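Local coordinates for protein sugar kinase (Agrobacterium tumefaciens, PDB 2RBC) that probably phosphorylates a sugar or related carbohydrate at the expense of ATP, as a member of the ribokinase-like pfkB family of carbohydrate kinases, at residues A[142-147]-A[164-169]; A[250-255]-A[290-295]. One frame throughout, in Å; residues are numbered along the deposited sequence. Where two conformers were deposited one is given.

Contact 1 (A[142-147]-A[164-169]); sequences RLHEKK and DVRWPE. With SO4 (sulfate ion), chain F.
His144 and Trp167 bring the two backbones within 6.1 Å, CA to CA, where the loop that leaves strand 133-138 passes the N-terminus of helix 168-180. The site lies in the ribokinase-type fold, just after parallel strand 160-163, and Trp167 is the N-cap residue of that helix. His144 sets CD2 over one face of the indole, 3.3 Å from Trp167 CD2, the two ring planes inclined at 37°. Its CB adds a CH-pi contact, 3.8 Å from the centroid of the five-membered ring of Trp167. In return Trp167 CB sits over the imidazole, whose opposite face is covered by Leu143 CB. Histidine suits this place because it is flat enough to fit between two CB atoms, while its ND1 hydrogen-bonds to the Tyr139 hydroxyl. With CG anti to the backbone N (chi1 178°), Arg166 brings its CG to 3.5 Å from His144 CE1. Tryptophan combines a broad apolar face with one N-H, and a water joins that group to the loop, donating to Lys146 O and accepting from Trp167 NE1 at 3.1 Å.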
loop_
_atom_site.group_PDB
_atom_site.type_symbol
_atom_site.label_atom_id
_atom_site.label_comp_id
_atom_site.label_asym_id
_atom_site.label_seq_id
_atom_site.Cartn_x
_atom_site.Cartn_y
_atom_site.Cartn_z
ATOM N N ARG A 142 -17.168 -8.547 -3.985
ATOM C CA ARG A 142 -17.272 -10.008 -3.988
ATOM C C ARG A 142 -16.925 -10.626 -2.646
ATOM O O ARG A 142 -17.272 -11.773 -2.383
ATOM C CB ARG A 142 -16.365 -10.611 -5.028
ATOM C CG ARG A 142 -16.756 -10.274 -6.469
ATOM C CD ARG A 142 -15.760 -10.855 -7.469
ATOM N NE ARG A 142 -14.413 -10.347 -7.261
ATOM C CZ ARG A 142 -13.403 -10.496 -8.115
ATOM N NH1 ARG A 142 -13.572 -11.151 -9.273
ATOM N NH2 ARG A 142 -12.207 -9.983 -7.811
ATOM N N LEU A 143 -16.236 -9.876 -1.793
ATOM C CA LEU A 143 -15.970 -10.328 -0.439
ATOM C C LEU A 143 -17.260 -10.766 0.297
ATOM O O LEU A 143 -17.257 -11.736 1.053
ATOM C CB LEU A 143 -15.245 -9.221 0.339
ATOM C CG LEU A 143 -13.749 -9.057 0.039
ATOM C CD1 LEU A 143 -13.237 -7.789 0.694
ATOM C CD2 LEU A 143 -12.994 -10.282 0.510
ATOM N N HIS A 144 -18.342 -10.039 0.050
ATOM C CA HIS A 144 -19.561 -10.098 0.858
ATOM C C HIS A 144 -20.776 -10.490 0.047
ATOM O O HIS A 144 -21.901 -10.151 0.411
ATOM C CB HIS A 144 -19.798 -8.726 1.513
ATOM C CG HIS A 144 -18.692 -8.311 2.423
ATOM N ND1 HIS A 144 -18.074 -7.086 2.334
ATOM C CD2 HIS A 144 -18.036 -8.994 3.381
ATOM C CE1 HIS A 144 -17.110 -7.017 3.227
ATOM N NE2 HIS A 144 -17.065 -8.163 3.881
ATOM N N GLU A 145 -20.577 -11.231 -1.026
ATOM C CA GLU A 145 -21.683 -11.592 -1.915
ATOM C C GLU A 145 -22.294 -12.976 -1.602
ATOM O O GLU A 145 -23.299 -13.377 -2.210
ATOM C CB GLU A 145 -21.216 -11.551 -3.372
ATOM C CG GLU A 145 -20.311 -12.711 -3.780
ATOM C CD GLU A 145 -19.856 -12.637 -5.250
ATOM O OE1 GLU A 145 -20.246 -11.673 -5.987
ATOM O OE2 GLU A 145 -19.097 -13.557 -5.663
ATOM N N LYS A 146 -21.670 -13.716 -0.693
ATOM C CA LYS A 146 -22.116 -15.044 -0.360
ATOM C C LYS A 146 -22.662 -15.052 1.056
ATOM O O LYS A 146 -22.258 -14.279 1.933
ATOM C CB LYS A 146 -20.967 -16.020 -0.508
ATOM C CG LYS A 146 -21.359 -17.449 -0.693
ATOM C CD LYS A 146 -20.265 -18.193 -1.495
ATOM C CE LYS A 146 -20.203 -19.714 -1.175
ATOM N NZ LYS A 146 -21.564 -20.373 -1.061
ATOM N N LYS A 147 -23.617 -15.944 1.265
ATOM C CA LYS A 147 -24.304 -15.999 2.529
ATOM C C LYS A 147 -23.423 -16.682 3.574
ATOM O O LYS A 147 -22.900 -17.757 3.329
ATOM C CB LYS A 147 -25.638 -16.726 2.340
ATOM C CG LYS A 147 -26.642 -15.907 1.512
ATOM C CD LYS A 147 -28.073 -16.242 1.944
ATOM C CE LYS A 147 -29.117 -15.897 0.861
ATOM N NZ LYS A 147 -30.542 -16.108 1.355
ATOM N N ASP A 164 -20.769 -3.674 12.166
ATOM C CA ASP A 164 -20.576 -2.455 11.352
ATOM C C ASP A 164 -21.433 -2.470 10.079
ATOM O O ASP A 164 -22.215 -3.385 9.879
ATOM C CB ASP A 164 -19.070 -2.187 11.104
ATOM C CG ASP A 164 -18.428 -3.109 10.109
ATOM O OD1 ASP A 164 -19.148 -3.702 9.281
ATOM O OD2 ASP A 164 -17.158 -3.260 10.146
ATOM N N VAL A 165 -21.312 -1.428 9.254
ATOM C CA VAL A 165 -22.156 -1.265 8.077
ATOM C C VAL A 165 -21.577 -1.954 6.827
ATOM O O VAL A 165 -22.171 -1.897 5.776
ATOM C CB VAL A 165 -22.418 0.232 7.751
ATOM C CG1 VAL A 165 -23.259 0.879 8.860
ATOM C CG2 VAL A 165 -21.093 1.006 7.453
ATOM N N ARG A 166 -20.463 -2.657 6.966
ATOM C CA ARG A 166 -19.741 -3.170 5.803
ATOM C C ARG A 166 -20.317 -4.443 5.169
ATOM O O ARG A 166 -20.200 -4.633 3.978
ATOM C CB ARG A 166 -18.263 -3.399 6.140
ATOM C CG ARG A 166 -17.439 -3.989 4.959
ATOM C CD ARG A 166 -17.412 -3.065 3.723
ATOM N NE ARG A 166 -16.585 -1.923 4.066
ATOM C CZ ARG A 166 -17.007 -0.735 4.513
ATOM N NH1 ARG A 166 -18.301 -0.399 4.594
ATOM N NH2 ARG A 166 -16.098 0.179 4.841
ATOM N N TRP A 167 -20.908 -5.314 5.966
ATOM C CA TRP A 167 -21.474 -6.563 5.489
ATOM C C TRP A 167 -22.949 -6.618 5.958
ATOM O O TRP A 167 -23.311 -7.399 6.835
ATOM C CB TRP A 167 -20.699 -7.736 6.102
ATOM C CG TRP A 167 -20.904 -9.021 5.402
ATOM C CD1 TRP A 167 -21.839 -9.301 4.460
ATOM C CD2 TRP A 167 -20.186 -10.240 5.627
ATOM N NE1 TRP A 167 -21.728 -10.600 4.061
ATOM C CE2 TRP A 167 -20.699 -11.192 4.738
ATOM C CE3 TRP A 167 -19.112 -10.598 6.453
ATOM C CZ2 TRP A 167 -20.205 -12.496 4.669
ATOM C CZ3 TRP A 167 -18.631 -11.881 6.381
ATOM C CH2 TRP A 167 -19.173 -12.817 5.491
ATOM N N PRO A 168 -23.814 -5.801 5.344
ATOM C CA PRO A 168 -25.170 -5.574 5.868
ATOM C C PRO A 168 -26.062 -6.783 5.967
ATOM O O PRO A 168 -26.844 -6.895 6.922
ATOM C CB PRO A 168 -25.785 -4.603 4.853
ATOM C CG PRO A 168 -24.715 -4.071 4.101
ATOM C CD PRO A 168 -23.566 -5.010 4.141
ATOM N N GLU A 169 -25.980 -7.702 5.020
ATOM C CA GLU A 169 -26.871 -8.856 5.093
ATOM C C GLU A 169 -26.482 -9.813 6.229
ATOM O O GLU A 169 -27.355 -10.405 6.871
ATOM C CB GLU A 169 -26.952 -9.562 3.749
ATOM C CG GLU A 169 -27.503 -8.686 2.619
ATOM C CD GLU A 169 -28.886 -8.093 2.898
ATOM O OE1 GLU A 169 -29.077 -6.902 2.571
ATOM O OE2 GLU A 169 -29.780 -8.799 3.444
HETATM S S SO4 F . -9.719 -9.979 -10.603
HETATM O O1 SO4 F . -10.040 -8.641 -10.101
HETATM O O2 SO4 F . -10.844 -10.532 -11.356
HETATM O O3 SO4 F . -8.554 -9.899 -11.479
HETATM O O4 SO4 F . -9.406 -10.863 -9.483
HETATM O O HOH W 1 -23.733 -12.345 2.393
#

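Contact 2 (A[250-255]-A[290-295]); sequences WTEADD and MQSRAA. With SO4 (sulfate ion), chain C.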
loop_
_atom_site.group_PDB
_atom_site.type_symbol
_atom_site.label_atom_id
_atom_site.label_comp_id
_atom_site.label_asym_id
_atom_site.label_seq_id
_atom_site.Cartn_x
_atom_site.Cartn_y
_atom_site.Cartn_z
ATOM N N TRP A 250 -26.840 10.885 24.204
ATOM C CA TRP A 250 -27.604 9.632 24.056
ATOM C C TRP A 250 -28.962 9.704 24.713
ATOM O O TRP A 250 -29.223 10.564 25.579
ATOM C CB TRP A 250 -26.817 8.407 24.605
ATOM C CG TRP A 250 -26.845 8.215 26.127
ATOM C CD1 TRP A 250 -27.690 7.426 26.827
ATOM C CD2 TRP A 250 -25.956 8.799 27.081
ATOM N NE1 TRP A 250 -27.404 7.488 28.172
ATOM C CE2 TRP A 250 -26.332 8.320 28.352
ATOM C CE3 TRP A 250 -24.866 9.686 26.984
ATOM C CZ2 TRP A 250 -25.683 8.720 29.531
ATOM C CZ3 TRP A 250 -24.210 10.059 28.135
ATOM C CH2 TRP A 250 -24.618 9.567 29.399
ATOM N N THR A 251 -29.806 8.766 24.282
ATOM C CA THR A 251 -31.099 8.498 24.880
ATOM C C THR A 251 -31.211 6.995 25.199
ATOM O O THR A 251 -30.798 6.119 24.423
ATOM C CB THR A 251 -32.283 8.969 23.958
ATOM O OG1 THR A 251 -32.224 8.274 22.714
ATOM C CG2 THR A 251 -32.260 10.471 23.678
ATOM N N GLU A 252 -31.779 6.709 26.367
ATOM C CA GLU A 252 -32.072 5.344 26.768
ATOM C C GLU A 252 -33.312 4.825 26.054
ATOM O O GLU A 252 -34.166 5.607 25.603
ATOM C CB GLU A 252 -32.335 5.287 28.270
ATOM C CG GLU A 252 -31.245 5.906 29.138
ATOM C CD GLU A 252 -30.005 5.042 29.268
ATOM O OE1 GLU A 252 -30.029 3.849 28.856
ATOM O OE2 GLU A 252 -29.001 5.583 29.797
ATOM N N ALA A 253 -33.440 3.496 26.011
ATOM C CA ALA A 253 -34.672 2.849 25.583
ATOM C C ALA A 253 -35.847 3.394 26.361
ATOM O O ALA A 253 -35.722 3.646 27.545
ATOM C CB ALA A 253 -34.584 1.334 25.792
ATOM N N ASP A 254 -36.943 3.616 25.642
ATOM C CA ASP A 254 -38.251 3.976 26.182
ATOM C C ASP A 254 -38.322 5.334 26.912
ATOM O O ASP A 254 -39.312 5.594 27.589
ATOM C CB ASP A 254 -38.822 2.830 27.055
ATOM C CG ASP A 254 -38.998 1.497 26.281
ATOM O OD1 ASP A 254 -39.202 1.453 25.047
ATOM O OD2 ASP A 254 -38.952 0.453 26.951
ATOM N N ASP A 255 -37.322 6.209 26.738
ATOM C CA ASP A 255 -37.293 7.522 27.399
ATOM C C ASP A 255 -36.630 8.571 26.509
ATOM O O ASP A 255 -35.517 8.363 26.071
ATOM C CB ASP A 255 -36.528 7.446 28.733
ATOM C CG ASP A 255 -36.755 8.661 29.613
ATOM O OD1 ASP A 255 -36.456 9.820 29.239
ATOM O OD2 ASP A 255 -37.291 8.478 30.730
HETATM N N MSE A 290 -22.897 -2.942 32.350
HETATM C CA MSE A 290 -22.540 -1.661 32.934
HETATM C C MSE A 290 -23.644 -0.628 32.696
HETATM O O MSE A 290 -24.288 -0.657 31.663
HETATM C CB MSE A 290 -21.245 -1.163 32.284
HETATM C CG MSE A 290 -20.579 -0.094 33.062
HETATM SE SE MSE A 290 -18.832 0.332 32.304
HETATM C CE MSE A 290 -18.114 -1.425 32.482
ATOM N N GLN A 291 -23.848 0.278 33.655
ATOM C CA GLN A 291 -24.747 1.409 33.452
ATOM C C GLN A 291 -24.294 2.279 32.292
ATOM O O GLN A 291 -23.106 2.349 31.966
ATOM C CB GLN A 291 -24.876 2.245 34.723
ATOM C CG GLN A 291 -25.530 1.494 35.879
ATOM C CD GLN A 291 -26.887 0.911 35.500
ATOM O OE1 GLN A 291 -27.823 1.653 35.161
ATOM N NE2 GLN A 291 -26.998 -0.419 35.526
ATOM N N SER A 292 -25.262 2.931 31.655
ATOM C CA SER A 292 -25.025 3.667 30.401
ATOM C C SER A 292 -23.988 4.781 30.510
ATOM O O SER A 292 -23.059 4.838 29.698
ATOM C CB SER A 292 -26.333 4.259 29.893
ATOM O OG SER A 292 -27.222 3.203 29.598
ATOM N N ARG A 293 -24.107 5.627 31.516
ATOM C CA ARG A 293 -23.147 6.728 31.649
ATOM C C ARG A 293 -21.732 6.184 31.920
ATOM O O ARG A 293 -20.768 6.612 31.271
ATOM C CB ARG A 293 -23.568 7.765 32.698
ATOM C CG ARG A 293 -22.575 8.932 32.781
ATOM C CD ARG A 293 -23.000 10.004 33.797
ATOM N NE ARG A 293 -24.177 10.719 33.326
ATOM C CZ ARG A 293 -24.167 11.673 32.399
ATOM N NH1 ARG A 293 -23.042 12.079 31.840
ATOM N NH2 ARG A 293 -25.300 12.269 32.059
ATOM N N ALA A 294 -21.607 5.216 32.834
ATOM C CA ALA A 294 -20.306 4.529 33.084
ATOM C C ALA A 294 -19.686 3.966 31.791
ATOM O O ALA A 294 -18.472 4.102 31.535
ATOM C CB ALA A 294 -20.491 3.422 34.106
ATOM N N ALA A 295 -20.533 3.360 30.963
ATOM C CA ALA A 295 -20.109 2.764 29.696
ATOM C C ALA A 295 -19.693 3.824 28.680
ATOM O O ALA A 295 -18.721 3.659 27.968
ATOM C CB ALA A 295 -21.205 1.911 29.150
HETATM S S SO4 C . -27.530 9.814 33.750
HETATM O O1 SO4 C . -28.682 8.923 33.824
HETATM O O2 SO4 C . -27.085 9.819 32.357
HETATM O O3 SO4 C . -27.920 11.163 34.165
HETATM O O4 SO4 C . -26.486 9.301 34.634
#
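Ser292 and Glu252 join the residue just past strand 248-251 to the first turn of helix 292-307, their CA atoms 8.1 Å apart. The glutamate can be followed outward. Its CB starts across the gap rather than into it, and a bend at chi2 (-76°) brings the carboxylate round to the serine. CD then lies at the edge of the Trp250 ring, in its plane. OE1 accepts from Ser292 OG at 3.0 Å through its syn lone pair, while OE2 takes the indole N-H, Trp250 NE1 to Glu252 OE2 being 3.0 Å. That second bond is fairly straight (159°) and stays in the indole plane, but it reaches OE2 from well above the carboxylate plane. Two donors thus fix the rotation of the carboxylate, and glutamate suits the place by having an oxygen for each. Serine is small enough to fit beside the indole and carries the hydroxyl that donates to the carboxylate; its CB lies against Glu252 OE2 as well as 3.8 Å from Trp250 NE1. The strand belongs to the antiparallel edge, 238-242, 248-251 and 258-261, that ends the large, mostly parallel sheet of the ribokinase-like fold, and a type II turn from Glu252 to Asp255 leads on toward strand 258-261. The first bond of the Trp250 side chain heads toward the helix segment, and its ring meets those of Phe238 and His259. Its far end reaches Arg293: CH2 lies over the centre of one guanidinium face, 3.7 Å from Arg293 CZ, the two planes 59° apart. Arginine can offer that face to the indole and still use its N-H groups. NH1 is bonded to Gln261 OE1 and Phe260 O of strand 258-261, and Arg293 NE donates to sulfate O4 at 3.0 Å.

Contact 1 closes before contact 2 opens along the chain, and the two do not touch: their centres are about 30 Å apart and their nearest atoms about 18 Å. Both border the large mixed sheet: contact 1 (142-147 with 164-169) follows strand 160-163, a parallel strand, and leads into helix 168-180. Contact 2 (250-255 with 290-295) includes the end of strand 248-251, four strands further across through 185-189, 206-210 and 238-242, and packs it on helix 292-307. Contact 1 lies where the chain returning from the separate four-stranded sheet meets the main domain, whereas contact 2 sits at the antiparallel border of that domain, beside a late helix.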